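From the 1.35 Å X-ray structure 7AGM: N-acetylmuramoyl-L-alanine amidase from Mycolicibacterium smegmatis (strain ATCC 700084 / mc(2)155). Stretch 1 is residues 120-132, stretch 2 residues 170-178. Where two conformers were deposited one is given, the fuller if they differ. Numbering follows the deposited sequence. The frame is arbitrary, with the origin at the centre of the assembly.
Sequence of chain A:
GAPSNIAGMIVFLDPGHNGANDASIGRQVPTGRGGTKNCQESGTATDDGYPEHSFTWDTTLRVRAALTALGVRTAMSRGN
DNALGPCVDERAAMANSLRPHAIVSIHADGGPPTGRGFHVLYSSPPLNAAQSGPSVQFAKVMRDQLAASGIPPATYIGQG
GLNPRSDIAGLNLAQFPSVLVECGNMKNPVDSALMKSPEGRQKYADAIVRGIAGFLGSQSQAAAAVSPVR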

ATOM      1  N   VAL A 120      -5.339  -5.051  -5.135  1.00 13.20           N
ATOM      2  CA  VAL A 120      -5.658  -3.927  -4.260  1.00 13.16           C
ATOM      3  C   VAL A 120      -6.560  -4.449  -3.155  1.00 13.13           C
ATOM      4  O   VAL A 120      -7.665  -4.940  -3.425  1.00 14.00           O
ATOM      5  CB  VAL A 120      -6.325  -2.766  -5.015  1.00 13.85           C
ATOM      6  CG1 VAL A 120      -6.637  -1.609  -4.049  1.00 14.39           C
ATOM      7  CG2 VAL A 120      -5.435  -2.286  -6.162  1.00 14.32           C
ATOM      8  N   LEU A 121      -6.084  -4.348  -1.916  1.00 13.37           N
ATOM      9  CA  LEU A 121      -6.803  -4.832  -0.745  1.00 13.34           C
ATOM     10  C   LEU A 121      -7.581  -3.697  -0.097  1.00 13.04           C
ATOM     11  O   LEU A 121      -7.114  -2.555  -0.032  1.00 13.25           O
ATOM     12  CB  LEU A 121      -5.839  -5.410   0.293  1.00 14.13           C
ATOM     13  CG  LEU A 121      -5.087  -6.713  -0.005  1.00 15.25           C
ATOM     14  CD1 LEU A 121      -4.115  -6.606  -1.189  1.00 16.49           C
ATOM     15  CD2 LEU A 121      -4.359  -7.164   1.254  1.00 16.63           C
ATOM     16  N   TYR A 122      -8.765  -4.027   0.414  1.00 12.58           N
ATOM     17  CA  TYR A 122      -9.552  -3.061   1.163  1.00 13.36           C
ATOM     18  C   TYR A 122     -10.312  -3.790   2.262  1.00 13.38           C
ATOM     19  O   TYR A 122     -10.632  -4.975   2.138  1.00 13.78           O
ATOM     20  CB  TYR A 122     -10.494  -2.264   0.252  1.00 15.13           C
ATOM     21  CG  TYR A 122     -11.496  -3.102  -0.512  1.00 16.44           C
ATOM     22  CD1 TYR A 122     -11.145  -3.741  -1.696  1.00 18.21           C
ATOM     23  CD2 TYR A 122     -12.810  -3.244  -0.050  1.00 17.55           C
ATOM     24  CE1 TYR A 122     -12.076  -4.507  -2.396  1.00 20.44           C
ATOM     25  CE2 TYR A 122     -13.738  -3.992  -0.739  1.00 20.16           C
ATOM     26  CZ  TYR A 122     -13.373  -4.626  -1.908  1.00 21.54           C
ATOM     27  OH  TYR A 122     -14.332  -5.369  -2.562  1.00 23.61           O
ATOM     28  N   SER A 123     -10.597  -3.066   3.341  1.00 13.65           N
ATOM     29  CA  SER A 123     -11.250  -3.664   4.498  1.00 14.15           C
ATOM     30  C   SER A 123     -12.658  -4.128   4.158  1.00 14.90           C
ATOM     31  O   SER A 123     -13.486  -3.354   3.671  1.00 15.60           O
ATOM     32  CB  SER A 123     -11.317  -2.656   5.644  1.00 14.62           C
ATOM     33  OG  SER A 123     -11.909  -3.268   6.781  1.00 15.00           O
ATOM     34  N   SER A 124     -12.925  -5.390   4.443  1.00 15.05           N
ATOM     35  CA  SER A 124     -14.248  -5.964   4.243  1.00 16.41           C
ATOM     36  C   SER A 124     -14.398  -7.170   5.159  1.00 16.63           C
ATOM     37  O   SER A 124     -13.488  -8.000   5.234  1.00 17.34           O
ATOM     38  CB  SER A 124     -14.432  -6.372   2.783  1.00 18.72           C
ATOM     39  OG  SER A 124     -15.730  -6.904   2.571  1.00 20.97           O
ATOM     40  N   PRO A 125     -15.523  -7.306   5.885  1.00 16.78           N
ATOM     41  CA  PRO A 125     -16.652  -6.373   5.964  1.00 17.06           C
ATOM     42  C   PRO A 125     -16.251  -5.042   6.588  1.00 15.95           C
ATOM     43  O   PRO A 125     -15.353  -4.991   7.432  1.00 15.30           O
ATOM     44  CB  PRO A 125     -17.640  -7.094   6.900  1.00 18.40           C
ATOM     45  CG  PRO A 125     -17.246  -8.516   6.867  1.00 19.37           C
ATOM     46  CD  PRO A 125     -15.766  -8.526   6.674  1.00 17.44           C
ATOM     47  N   PRO A 126     -16.896  -3.961   6.167  1.00 15.59           N
ATOM     48  CA  PRO A 126     -16.491  -2.640   6.657  1.00 15.73           C
ATOM     49  C   PRO A 126     -16.820  -2.455   8.131  1.00 17.00           C
ATOM     50  O   PRO A 126     -17.815  -2.975   8.649  1.00 19.10           O
ATOM     51  CB  PRO A 126     -17.305  -1.681   5.786  1.00 15.54           C
ATOM     52  CG  PRO A 126     -18.545  -2.473   5.428  1.00 16.38           C
ATOM     53  CD  PRO A 126     -18.055  -3.892   5.255  1.00 16.51           C
ATOM     54  N   LEU A 127     -15.974  -1.674   8.803  1.00 16.68           N
ATOM     55  CA  LEU A 127     -16.137  -1.370  10.216  1.00 16.88           C
ATOM     56  C   LEU A 127     -16.606   0.053  10.480  1.00 16.80           C
ATOM     57  O   LEU A 127     -16.893   0.386  11.636  1.00 18.73           O
ATOM     58  CB  LEU A 127     -14.822  -1.622  10.971  1.00 16.07           C
ATOM     59  CG  LEU A 127     -14.378  -3.088  10.994  1.00 16.98           C
ATOM     60  CD1 LEU A 127     -12.959  -3.194  11.528  1.00 18.53           C
ATOM     61  CD2 LEU A 127     -15.328  -3.916  11.842  1.00 18.09           C
ATOM     62  N   ASN A 128     -16.709   0.882   9.446  1.00 16.71           N
ATOM     63  CA  ASN A 128     -17.148   2.267   9.570  1.00 16.41           C
ATOM     64  C   ASN A 128     -17.528   2.775   8.182  1.00 17.08           C
ATOM     65  O   ASN A 128     -17.397   2.066   7.179  1.00 17.03           O
ATOM     66  CB  ASN A 128     -16.080   3.140  10.253  1.00 15.44           C
ATOM     67  CG  ASN A 128     -14.744   3.118   9.522  1.00 15.11           C
ATOM     68  OD1 ASN A 128     -14.693   3.242   8.301  1.00 15.04           O
ATOM     69  ND2 ASN A 128     -13.660   2.945  10.270  1.00 15.84           N
ATOM     70  N   ALA A 129     -17.971   4.036   8.133  1.00 17.52           N
ATOM     71  CA  ALA A 129     -18.480   4.605   6.889  1.00 17.98           C
ATOM     72  C   ALA A 129     -17.381   4.782   5.850  1.00 16.23           C
ATOM     73  O   ALA A 129     -17.629   4.609   4.653  1.00 16.57           O
ATOM     74  CB  ALA A 129     -19.171   5.943   7.159  1.00 19.89           C
ATOM     75  N   ALA A 130     -16.172   5.158   6.276  1.00 16.02           N
ATOM     76  CA  ALA A 130     -15.083   5.277   5.309  1.00 15.50           C
ATOM     77  C   ALA A 130     -14.825   3.942   4.630  1.00 14.61           C
ATOM     78  O   ALA A 130     -14.641   3.881   3.408  1.00 14.31           O
ATOM     79  CB  ALA A 130     -13.806   5.765   5.992  1.00 15.92           C
ATOM     80  N   GLN A 131     -14.856   2.856   5.402  1.00 14.33           N
ATOM     81  CA  GLN A 131     -14.581   1.539   4.849  1.00 14.59           C
ATOM     82  C   GLN A 131     -15.709   1.052   3.953  1.00 15.17           C
ATOM     83  O   GLN A 131     -15.457   0.322   2.988  1.00 15.46           O
ATOM     84  CB  GLN A 131     -14.335   0.539   5.977  1.00 14.45           C
ATOM     85  CG  GLN A 131     -13.069   0.862   6.764  1.00 13.30           C
ATOM     86  CD  GLN A 131     -12.782  -0.134   7.867  1.00 13.05           C
ATOM     87  OE1 GLN A 131     -13.328  -1.238   7.889  1.00 13.55           O
ATOM     88  NE2 GLN A 131     -11.921   0.259   8.800  1.00 14.17           N
ATOM     89  N   SER A 132     -16.945   1.451   4.252  0.52 15.59           N
ATOM     90  CA  SER A 132     -18.100   0.949   3.521  0.52 16.14           C
ATOM     91  C   SER A 132     -18.277   1.630   2.172  0.52 16.78           C
ATOM     92  O   SER A 132     -18.812   1.017   1.241  0.52 18.15           O
ATOM     93  CB  SER A 132     -19.362   1.140   4.366  0.52 17.23           C
ATOM     94  OG  SER A 132     -20.517   0.736   3.662  0.52 18.12           O
ATOM     95  N   GLY A 170      -3.890  -2.593   9.394  1.00 15.56           N
ATOM     96  CA  GLY A 170      -3.870  -1.216   8.925  1.00 16.16           C
ATOM     97  C   GLY A 170      -5.143  -0.810   8.206  1.00 15.74           C
ATOM     98  O   GLY A 170      -5.583   0.338   8.311  1.00 16.36           O
ATOM     99  N   LEU A 171      -5.756  -1.743   7.471  1.00 14.49           N
ATOM    100  CA  LEU A 171      -7.043  -1.490   6.827  1.00 14.13           C
ATOM    101  C   LEU A 171      -8.188  -1.524   7.832  1.00 14.05           C
ATOM    102  O   LEU A 171      -9.055  -0.639   7.823  1.00 14.90           O
ATOM    103  CB  LEU A 171      -7.272  -2.518   5.716  1.00 13.75           C
ATOM    104  CG  LEU A 171      -6.349  -2.363   4.496  1.00 13.30           C
ATOM    105  CD1 LEU A 171      -6.564  -3.527   3.543  1.00 13.98           C
ATOM    106  CD2 LEU A 171      -6.552  -1.046   3.769  1.00 14.26           C
ATOM    107  N   ASN A 172      -8.194  -2.511   8.730  1.00 13.15           N
ATOM    108  CA  ASN A 172      -9.285  -2.614   9.699  1.00 13.02           C
ATOM    109  C   ASN A 172      -9.368  -1.370  10.570  1.00 12.84           C
ATOM    110  O   ASN A 172     -10.461  -0.939  10.956  1.00 13.60           O
ATOM    111  CB  ASN A 172      -9.069  -3.820  10.610  1.00 13.20           C
ATOM    112  CG  ASN A 172      -9.127  -5.136   9.882  1.00 13.23           C
ATOM    113  OD1 ASN A 172      -9.700  -5.243   8.798  1.00 14.32           O
ATOM    114  ND2 ASN A 172      -8.565  -6.167  10.499  1.00 14.40           N
ATOM    115  N   LEU A 173      -8.223  -0.799  10.920  1.00 13.61           N
ATOM    116  CA  LEU A 173      -8.197   0.273  11.905  1.00 14.45           C
ATOM    117  C   LEU A 173      -8.330   1.661  11.293  1.00 14.26           C
ATOM    118  O   LEU A 173      -8.510   2.632  12.039  1.00 15.08           O
ATOM    119  CB  LEU A 173      -6.920   0.181  12.752  1.00 16.16           C
ATOM    120  CG  LEU A 173      -6.802  -1.050  13.661  1.00 16.72           C
ATOM    121  CD1 LEU A 173      -5.370  -1.259  14.147  1.00 18.04           C
ATOM    122  CD2 LEU A 173      -7.765  -0.927  14.842  1.00 16.29           C
ATOM    123  N   ALA A 174      -8.260   1.777   9.965  1.00 12.81           N
ATOM    124  CA  ALA A 174      -8.357   3.089   9.331  1.00 12.43           C
ATOM    125  C   ALA A 174      -9.758   3.663   9.469  1.00 13.43           C
ATOM    126  O   ALA A 174     -10.759   2.958   9.300  1.00 14.72           O
ATOM    127  CB  ALA A 174      -8.000   2.986   7.846  1.00 14.32           C
ATOM    128  N   GLN A 175      -9.818   4.966   9.738  1.00 14.12           N
ATOM    129  CA  GLN A 175     -11.068   5.707   9.857  1.00 15.44           C
ATOM    130  C   GLN A 175     -11.245   6.716   8.729  1.00 14.99           C
ATOM    131  O   GLN A 175     -12.174   7.533   8.777  1.00 15.84           O
ATOM    132  CB  GLN A 175     -11.151   6.377  11.232  1.00 18.10           C
ATOM    133  CG  GLN A 175     -11.026   5.385  12.391  1.00 24.48           C
ATOM    134  CD  GLN A 175     -10.993   6.067  13.741  1.00 34.96           C
ATOM    135  OE1 GLN A 175     -11.228   7.269  13.846  1.00 42.01           O
ATOM    136  NE2 GLN A 175     -10.697   5.302  14.785  1.00 39.30           N
ATOM    137  N   PHE A 176     -10.384   6.658   7.716  1.00 13.72           N
ATOM    138  CA  PHE A 176     -10.354   7.528   6.551  1.00 13.06           C
ATOM    139  C   PHE A 176     -10.067   6.638   5.355  1.00 12.35           C
ATOM    140  O   PHE A 176      -9.662   5.487   5.530  1.00 13.33           O
ATOM    141  CB  PHE A 176      -9.271   8.604   6.751  1.00 13.12           C
ATOM    142  CG  PHE A 176      -9.531   9.427   7.971  1.00 13.81           C
ATOM    143  CD1 PHE A 176      -9.046   9.038   9.212  1.00 14.60           C
ATOM    144  CD2 PHE A 176     -10.361  10.530   7.897  1.00 14.71           C
ATOM    145  CE1 PHE A 176      -9.367   9.757  10.352  1.00 14.80           C
ATOM    146  CE2 PHE A 176     -10.683  11.255   9.036  1.00 15.57           C
ATOM    147  CZ  PHE A 176     -10.184  10.872  10.259  1.00 15.58           C
ATOM    148  N   PRO A 177     -10.314   7.113   4.135  1.00 13.12           N
ATOM    149  CA  PRO A 177     -10.225   6.219   2.970  1.00 13.72           C
ATOM    150  C   PRO A 177      -8.836   5.603   2.859  1.00 12.11           C
ATOM    151  O   PRO A 177      -7.823   6.300   2.972  1.00 13.10           O
ATOM    152  CB  PRO A 177     -10.525   7.147   1.788  1.00 14.21           C
ATOM    153  CG  PRO A 177     -11.382   8.209   2.382  1.00 14.33           C
ATOM    154  CD  PRO A 177     -10.832   8.439   3.763  1.00 13.48           C
ATOM    155  N   SER A 178      -8.790   4.281   2.639  1.00 11.74           N
ATOM    156  CA  SER A 178      -7.528   3.555   2.763  1.00 12.06           C
ATOM    157  C   SER A 178      -7.545   2.295   1.913  1.00 11.91           C
ATOM    158  O   SER A 178      -8.529   1.544   1.928  1.00 12.89           O
ATOM    159  CB  SER A 178      -7.276   3.199   4.233  1.00 13.00           C
ATOM    160  OG  SER A 178      -6.011   2.587   4.414  1.00 14.37           O
TER
HETATM  161  O   HOH W   1     -10.185  -0.208   3.241  1.00 13.55           O
HETATM  162  O   HOH W   2     -15.132   6.458   8.975  1.00 31.33           O

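The polar logic of this contact runs through one buried amide. Gln131, at the end of an extended side chain (chi1 m, chi2 t), places NE2 among the backbone carbonyls of Leu171, Asn172 and Ala174. Gln131 NE2 donates to Asn172 O at 2.9 Å and to Ala174 O at 3.0 Å, so both amide hydrogens are spent. Leu171 O also lies 3.2 Å from Gln131 NE2, but the angle is poor and this is no hydrogen bond; that carbonyl accepts a weak bond from Ala174 N, at 3.3 Å.

The other half of the amide works within its own stretch. Gln131 OE1 accepts from Ser123 OG at 2.7 Å and from Leu127 N at 2.8 Å, tying the end of the strand and the loop to the helix that carries the glutamine. One side chain thus braces its own loop while reading the backbone opposite.

Asn128 divides its amide in a similar way. Asn128 OD1 caps the helix by accepting from Gln131 N at 2.9 Å, while Asn128 ND2 donates to Ala174 O at 3.1 Å, nearly straight at 169°. Ala174 O therefore receives two side-chain amides, one from each residue.

Two waters finish the polar work. Water 1 accepts from Ser123 N at 2.9 Å and donates to Ser178 O at 2.7 Å; water 2 links Ala130 N and Gln175 O, each at 3.2 Å. Asn172 OD1 and ND2 are satisfied elsewhere in the structure.

Apolar packing adds to this network where Leu171 CD1 lies 3.8 Å from Leu121 CB. Separately, Ala130 CB, pointing toward the second stretch, rests on its backbone, 3.7 Å from Gln175 O. The rule to read here is that side-chain amides answer backbone carbonyls, with small or aliphatic groups packed beside them.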